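Local structure of type II restriction enzyme ngomi (Neisseria gonorrhoeae, 1FIU) at a contact of chain A with DNA. The protein recognises the double-stranded DNA sequence 5'-GCCGGC-3' as a homotetramer and cleaves it after the first G in a magnesium-dependent reaction. Coordinates in Å, arbitrary orientation; residue numbers count along the deposited sequence, not the author numbering.

A contact of chain A with DNA. Residues 34, 36, 189, 191, 193-194, 227. With nucleotides of chain C; nucleotides of chain D; nucleotides of chain B.
This is the major-groove readout of the recognition site, where side chains read the Hoogsteen edges of consecutive G-C pairs in cleaved DNA. Arg191, bent at chi2 (-59°), grips DG4 of chain B side-on: NE donates to the base carbonyl O6 at 2.8 Å and NH2 to N7 at 3.0 Å, both acceptors near the guanidinium plane. Arg194 reads DG3 of chain B also side-on, NE to O6 in the guanidinium plane at 3.1 Å and NH2 to N7 tilted out of it, while NE also lies over the ring face of DC2 of chain B as a cation-pi contact. The partner cytosines share Asp193: OD1 takes the nearly straight N4 bond of DC2 of chain D (2.9 Å, 174° at H) on its syn lone pair, and OD2 is met from above the carboxylate plane by N4 of DC1 of chain D. In the next pair, Arg227 NH2 reaches O6 of DG4 of chain C at 2.8 Å through a strongly bent bond, and Asp34 OD2 accepts a hydrogen bond from the N4 amino group of DC5 of chain B, above the carboxylate plane. Ser36 OG accepts one from N4 of DC3 of chain C at 2.8 Å and donates to Asp34 OD1. Thr189 OG1 donates to the DG3 phosphate OP2 of chain B at 2.6 Å.

Behind these contacts, Arg227 points NH1 and NH2 end-on at the anti lone pair of Asp34 OD2, fixing the carboxylate. Arg191 NH1 lies over the centre of one Arg227 guanidinium face; Asp34, salt-bridged to Arg227 NH1 and, through OD2, to Arg191 NH2 (3.8 Å), may offset their repulsion. Thr189 backbone carbonyl O and hydroxyl OG1 receive Arg194 NH1 and NH2 end-on, fixing its guanidinium's turn. The readers come from loops, the 3-10 helix 194-196 after strand 179-187, and helix 225-232.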
loop_
_atom_site.group_PDB
_atom_site.type_symbol
_atom_site.label_atom_id
_atom_site.label_comp_id
_atom_site.label_asym_id
_atom_site.label_seq_id
_atom_site.Cartn_x
_atom_site.Cartn_y
_atom_site.Cartn_z
ATOM N N ASP A 34 -0.250 25.783 21.919
ATOM C CA ASP A 34 -0.566 24.792 22.932
ATOM C C ASP A 34 0.095 25.457 24.151
ATOM O O ASP A 34 1.312 25.420 24.280
ATOM C CB ASP A 34 0.128 23.458 22.601
ATOM C CG ASP A 34 0.031 22.442 23.736
ATOM O OD1 ASP A 34 -0.525 22.784 24.805
ATOM O OD2 ASP A 34 0.524 21.310 23.566
ATOM N N SER A 36 0.692 24.691 27.085
ATOM C CA SER A 36 1.472 23.861 27.998
ATOM C C SER A 36 2.898 23.688 27.505
ATOM O O SER A 36 3.728 23.042 28.166
ATOM C CB SER A 36 0.815 22.481 28.104
ATOM O OG SER A 36 1.169 21.686 26.970
ATOM N N THR A 189 -4.745 23.229 14.055
ATOM C CA THR A 189 -3.608 22.819 14.896
ATOM C C THR A 189 -3.471 21.312 14.726
ATOM O O THR A 189 -4.369 20.647 14.199
ATOM C CB THR A 189 -3.828 23.093 16.396
ATOM O OG1 THR A 189 -4.943 22.337 16.861
ATOM C CG2 THR A 189 -4.063 24.594 16.634
ATOM N N ARG A 191 -2.209 17.411 16.619
ATOM C CA ARG A 191 -1.741 16.539 17.697
ATOM C C ARG A 191 -1.330 15.351 16.807
ATOM O O ARG A 191 -2.055 15.006 15.839
ATOM C CB ARG A 191 -2.813 16.122 18.700
ATOM C CG ARG A 191 -3.203 17.255 19.664
ATOM C CD ARG A 191 -2.027 17.770 20.458
ATOM N NE ARG A 191 -2.466 18.796 21.405
ATOM C CZ ARG A 191 -2.525 20.104 21.164
ATOM N NH1 ARG A 191 -2.167 20.618 19.983
ATOM N NH2 ARG A 191 -2.966 20.917 22.124
ATOM N N ASP A 193 -1.530 12.202 16.975
ATOM C CA ASP A 193 -2.425 11.073 16.816
ATOM C C ASP A 193 -3.538 11.364 15.819
ATOM O O ASP A 193 -3.736 10.625 14.823
ATOM C CB ASP A 193 -3.040 10.644 18.167
ATOM C CG ASP A 193 -3.827 11.766 18.859
ATOM O OD1 ASP A 193 -4.934 11.491 19.379
ATOM O OD2 ASP A 193 -3.335 12.908 18.888
ATOM N N ARG A 194 -4.267 12.445 16.062
ATOM C CA ARG A 194 -5.379 12.804 15.187
ATOM C C ARG A 194 -4.951 13.287 13.792
ATOM O O ARG A 194 -5.767 13.312 12.878
ATOM C CB ARG A 194 -6.270 13.866 15.869
ATOM C CG ARG A 194 -5.585 15.167 16.332
ATOM C CD ARG A 194 -6.680 16.110 16.986
ATOM N NE ARG A 194 -6.139 17.295 17.668
ATOM C CZ ARG A 194 -5.704 18.397 17.065
ATOM N NH1 ARG A 194 -5.743 18.504 15.734
ATOM N NH2 ARG A 194 -5.194 19.396 17.793
ATOM N N ARG A 227 5.196 18.985 15.537
ATOM C CA ARG A 227 3.841 18.521 15.247
ATOM C C ARG A 227 3.567 18.524 13.744
ATOM O O ARG A 227 2.911 17.614 13.227
ATOM C CB ARG A 227 2.828 19.367 16.022
ATOM C CG ARG A 227 2.598 18.799 17.433
ATOM C CD ARG A 227 1.931 19.782 18.383
ATOM N NE ARG A 227 1.575 19.087 19.610
ATOM C CZ ARG A 227 1.421 19.668 20.797
ATOM N NH1 ARG A 227 1.594 20.974 20.943
ATOM N NH2 ARG A 227 1.074 18.937 21.839
ATOM P P DC C 3 8.268 17.007 22.652
ATOM O OP1 DC C 3 9.361 16.491 21.783
ATOM O OP2 DC C 3 7.824 18.422 22.515
ATOM O "O5'" DC C 3 6.979 16.088 22.454
ATOM C "C5'" DC C 3 6.983 14.738 22.898
ATOM C "C4'" DC C 3 5.578 14.185 22.910
ATOM O "O4'" DC C 3 4.817 14.740 24.006
ATOM C "C3'" DC C 3 4.782 14.508 21.643
ATOM O "O3'" DC C 3 3.965 13.380 21.330
ATOM C "C2'" DC C 3 3.874 15.643 22.094
ATOM C "C1'" DC C 3 3.563 15.195 23.503
ATOM N N1 DC C 3 3.066 16.233 24.416
ATOM C C2 DC C 3 2.483 15.825 25.608
ATOM O O2 DC C 3 2.387 14.615 25.841
ATOM N N3 DC C 3 2.046 16.763 26.492
ATOM C C4 DC C 3 2.197 18.058 26.211
ATOM N N4 DC C 3 1.791 18.957 27.126
ATOM C C5 DC C 3 2.777 18.498 24.985
ATOM C C6 DC C 3 3.186 17.558 24.121
ATOM P P DG C 4 4.488 12.287 20.271
ATOM O OP1 DG C 4 5.897 11.919 20.574
ATOM O OP2 DG C 4 4.135 12.770 18.898
ATOM O "O5'" DG C 4 3.599 11.017 20.609
ATOM C "C5'" DG C 4 3.853 10.239 21.782
ATOM C "C4'" DG C 4 2.550 9.867 22.458
ATOM O "O4'" DG C 4 1.908 11.054 22.981
ATOM C "C3'" DG C 4 1.508 9.198 21.555
ATOM O "O3'" DG C 4 0.752 8.294 22.359
ATOM C "C2'" DG C 4 0.594 10.356 21.166
ATOM C "C1'" DG C 4 0.591 11.176 22.443
ATOM N N9 DG C 4 0.345 12.602 22.275
ATOM C C8 DG C 4 0.604 13.382 21.174
ATOM N N7 DG C 4 0.390 14.656 21.397
ATOM C C5 DG C 4 -0.063 14.707 22.709
ATOM C C6 DG C 4 -0.409 15.819 23.516
ATOM O O6 DG C 4 -0.338 17.016 23.234
ATOM N N1 DG C 4 -0.841 15.419 24.781
ATOM C C2 DG C 4 -0.898 14.120 25.225
ATOM N N2 DG C 4 -1.384 13.929 26.461
ATOM N N3 DG C 4 -0.520 13.079 24.499
ATOM C C4 DG C 4 -0.129 13.448 23.252
ATOM O OP3 DC D 1 -0.928 7.282 20.803
ATOM P P DC D 1 -2.257 6.676 21.201
ATOM O OP1 DC D 1 -3.386 6.947 20.222
ATOM O OP2 DC D 1 -2.142 5.239 21.597
ATOM O "O5'" DC D 1 -2.675 7.477 22.554
ATOM C "C5'" DC D 1 -2.288 6.972 23.828
ATOM C "C4'" DC D 1 -3.095 7.641 24.908
ATOM O "O4'" DC D 1 -2.558 8.985 25.037
ATOM C "C3'" DC D 1 -4.572 7.827 24.563
ATOM O "O3'" DC D 1 -5.376 6.818 25.134
ATOM C "C2'" DC D 1 -4.929 9.174 25.177
ATOM C "C1'" DC D 1 -3.612 9.908 25.335
ATOM N N1 DC D 1 -3.563 10.982 24.330
ATOM C C2 DC D 1 -4.032 12.266 24.684
ATOM O O2 DC D 1 -4.497 12.437 25.816
ATOM N N3 DC D 1 -3.972 13.267 23.779
ATOM C C4 DC D 1 -3.474 13.039 22.559
ATOM N N4 DC D 1 -3.392 14.083 21.718
ATOM C C5 DC D 1 -3.024 11.745 22.152
ATOM C C6 DC D 1 -3.078 10.748 23.064
ATOM P P DC D 2 -6.784 6.426 24.444
ATOM O OP1 DC D 2 -7.202 5.153 25.038
ATOM O OP2 DC D 2 -6.726 6.549 22.966
ATOM O "O5'" DC D 2 -7.764 7.572 24.958
ATOM C "C5'" DC D 2 -7.869 7.813 26.352
ATOM C "C4'" DC D 2 -8.788 8.977 26.626
ATOM O "O4'" DC D 2 -8.193 10.211 26.170
ATOM C "C3'" DC D 2 -10.207 8.924 26.062
ATOM O "O3'" DC D 2 -11.085 9.188 27.180
ATOM C "C2'" DC D 2 -10.200 9.967 24.952
ATOM C "C1'" DC D 2 -9.107 10.950 25.372
ATOM N N1 DC D 2 -8.346 11.535 24.255
ATOM C C2 DC D 2 -8.450 12.907 24.002
ATOM O O2 DC D 2 -9.146 13.606 24.770
ATOM N N3 DC D 2 -7.782 13.446 22.946
ATOM C C4 DC D 2 -7.021 12.659 22.169
ATOM N N4 DC D 2 -6.420 13.210 21.113
ATOM C C5 DC D 2 -6.863 11.266 22.434
ATOM C C6 DC D 2 -7.542 10.747 23.466
ATOM P P DC B 2 -9.189 21.031 12.931
ATOM O OP1 DC B 2 -8.710 22.204 12.186
ATOM O OP2 DC B 2 -8.517 19.712 12.756
ATOM O "O5'" DC B 2 -9.116 21.353 14.487
ATOM C "C5'" DC B 2 -9.737 22.526 14.983
ATOM C "C4'" DC B 2 -9.583 22.619 16.485
ATOM O "O4'" DC B 2 -10.273 21.533 17.134
ATOM C "C3'" DC B 2 -8.146 22.629 17.019
ATOM O "O3'" DC B 2 -8.046 23.822 17.841
ATOM C "C2'" DC B 2 -7.997 21.264 17.688
ATOM C "C1'" DC B 2 -9.417 20.876 18.068
ATOM N N1 DC B 2 -9.697 19.434 17.987
ATOM C C2 DC B 2 -10.030 18.724 19.159
ATOM O O2 DC B 2 -10.159 19.369 20.246
ATOM N N3 DC B 2 -10.214 17.371 19.092
ATOM C C4 DC B 2 -10.104 16.732 17.903
ATOM N N4 DC B 2 -10.273 15.386 17.878
ATOM C C5 DC B 2 -9.823 17.437 16.698
ATOM C C6 DC B 2 -9.620 18.778 16.778
ATOM P P DG B 3 -7.170 23.882 19.200
ATOM O OP1 DG B 3 -7.289 25.305 19.574
ATOM O OP2 DG B 3 -5.808 23.271 19.079
ATOM O "O5'" DG B 3 -7.963 22.983 20.236
ATOM C "C5'" DG B 3 -9.122 23.455 20.913
ATOM C "C4'" DG B 3 -8.964 23.241 22.402
ATOM O "O4'" DG B 3 -8.950 21.830 22.705
ATOM C "C3'" DG B 3 -7.673 23.803 22.988
ATOM O "O3'" DG B 3 -7.971 24.354 24.274
ATOM C "C2'" DG B 3 -6.731 22.610 23.012
ATOM C "C1'" DG B 3 -7.658 21.407 23.132
ATOM N N9 DG B 3 -7.257 20.291 22.276
ATOM C C8 DG B 3 -6.589 20.364 21.075
ATOM N N7 DG B 3 -6.353 19.191 20.541
ATOM C C5 DG B 3 -6.912 18.290 21.439
ATOM C C6 DG B 3 -6.983 16.871 21.399
ATOM O O6 DG B 3 -6.585 16.107 20.516
ATOM N N1 DG B 3 -7.612 16.354 22.530
ATOM C C2 DG B 3 -8.143 17.121 23.561
ATOM N N2 DG B 3 -8.723 16.452 24.573
ATOM N N3 DG B 3 -8.106 18.438 23.590
ATOM C C4 DG B 3 -7.469 18.955 22.517
ATOM P P DG B 4 -6.793 24.712 25.294
ATOM O OP1 DG B 4 -7.297 25.880 26.069
ATOM O OP2 DG B 4 -5.470 24.780 24.644
ATOM O "O5'" DG B 4 -6.812 23.454 26.255
ATOM C "C5'" DG B 4 -8.047 23.017 26.806
ATOM C "C4'" DG B 4 -7.825 21.807 27.680
ATOM O "O4'" DG B 4 -7.469 20.661 26.856
ATOM C "C3'" DG B 4 -6.720 21.951 28.732
ATOM O "O3'" DG B 4 -7.216 21.386 29.950
ATOM C "C2'" DG B 4 -5.570 21.131 28.156
ATOM C "C1'" DG B 4 -6.298 20.039 27.377
ATOM N N9 DG B 4 -5.543 19.523 26.240
ATOM C C8 DG B 4 -4.900 20.267 25.277
ATOM N N7 DG B 4 -4.336 19.531 24.356
ATOM C C5 DG B 4 -4.616 18.227 24.739
ATOM C C6 DG B 4 -4.252 16.999 24.135
ATOM O O6 DG B 4 -3.612 16.822 23.095
ATOM N N1 DG B 4 -4.720 15.906 24.863
ATOM C C2 DG B 4 -5.461 15.983 26.003
ATOM N N2 DG B 4 -5.854 14.803 26.539
ATOM N N3 DG B 4 -5.809 17.137 26.581
ATOM C C4 DG B 4 -5.350 18.206 25.904
ATOM P P DC B 5 -6.418 21.574 31.338
ATOM O OP1 DC B 5 -7.431 21.390 32.387
ATOM O OP2 DC B 5 -5.570 22.778 31.322
ATOM O "O5'" DC B 5 -5.410 20.347 31.352
ATOM C "C5'" DC B 5 -5.885 19.013 31.438
ATOM C "C4'" DC B 5 -4.721 18.053 31.371
ATOM O "O4'" DC B 5 -4.243 17.948 30.011
ATOM C "C3'" DC B 5 -3.508 18.469 32.212
ATOM O "O3'" DC B 5 -3.039 17.330 32.937
ATOM C "C2'" DC B 5 -2.462 18.856 31.184
ATOM C "C1'" DC B 5 -2.824 17.929 30.036
ATOM N N1 DC B 5 -2.344 18.313 28.707
ATOM C C2 DC B 5 -1.992 17.287 27.791
ATOM O O2 DC B 5 -2.094 16.104 28.148
ATOM N N3 DC B 5 -1.562 17.626 26.557
ATOM C C4 DC B 5 -1.486 18.921 26.204
ATOM N N4 DC B 5 -1.070 19.214 24.962
ATOM C C5 DC B 5 -1.836 19.975 27.110
ATOM C C6 DC B 5 -2.246 19.626 28.339
HETATM O O HOH W 1 1.190 16.227 19.253
HETATM O O HOH W 2 -5.296 8.913 20.340
HETATM O O HOH W 3 -3.229 23.408 20.089
#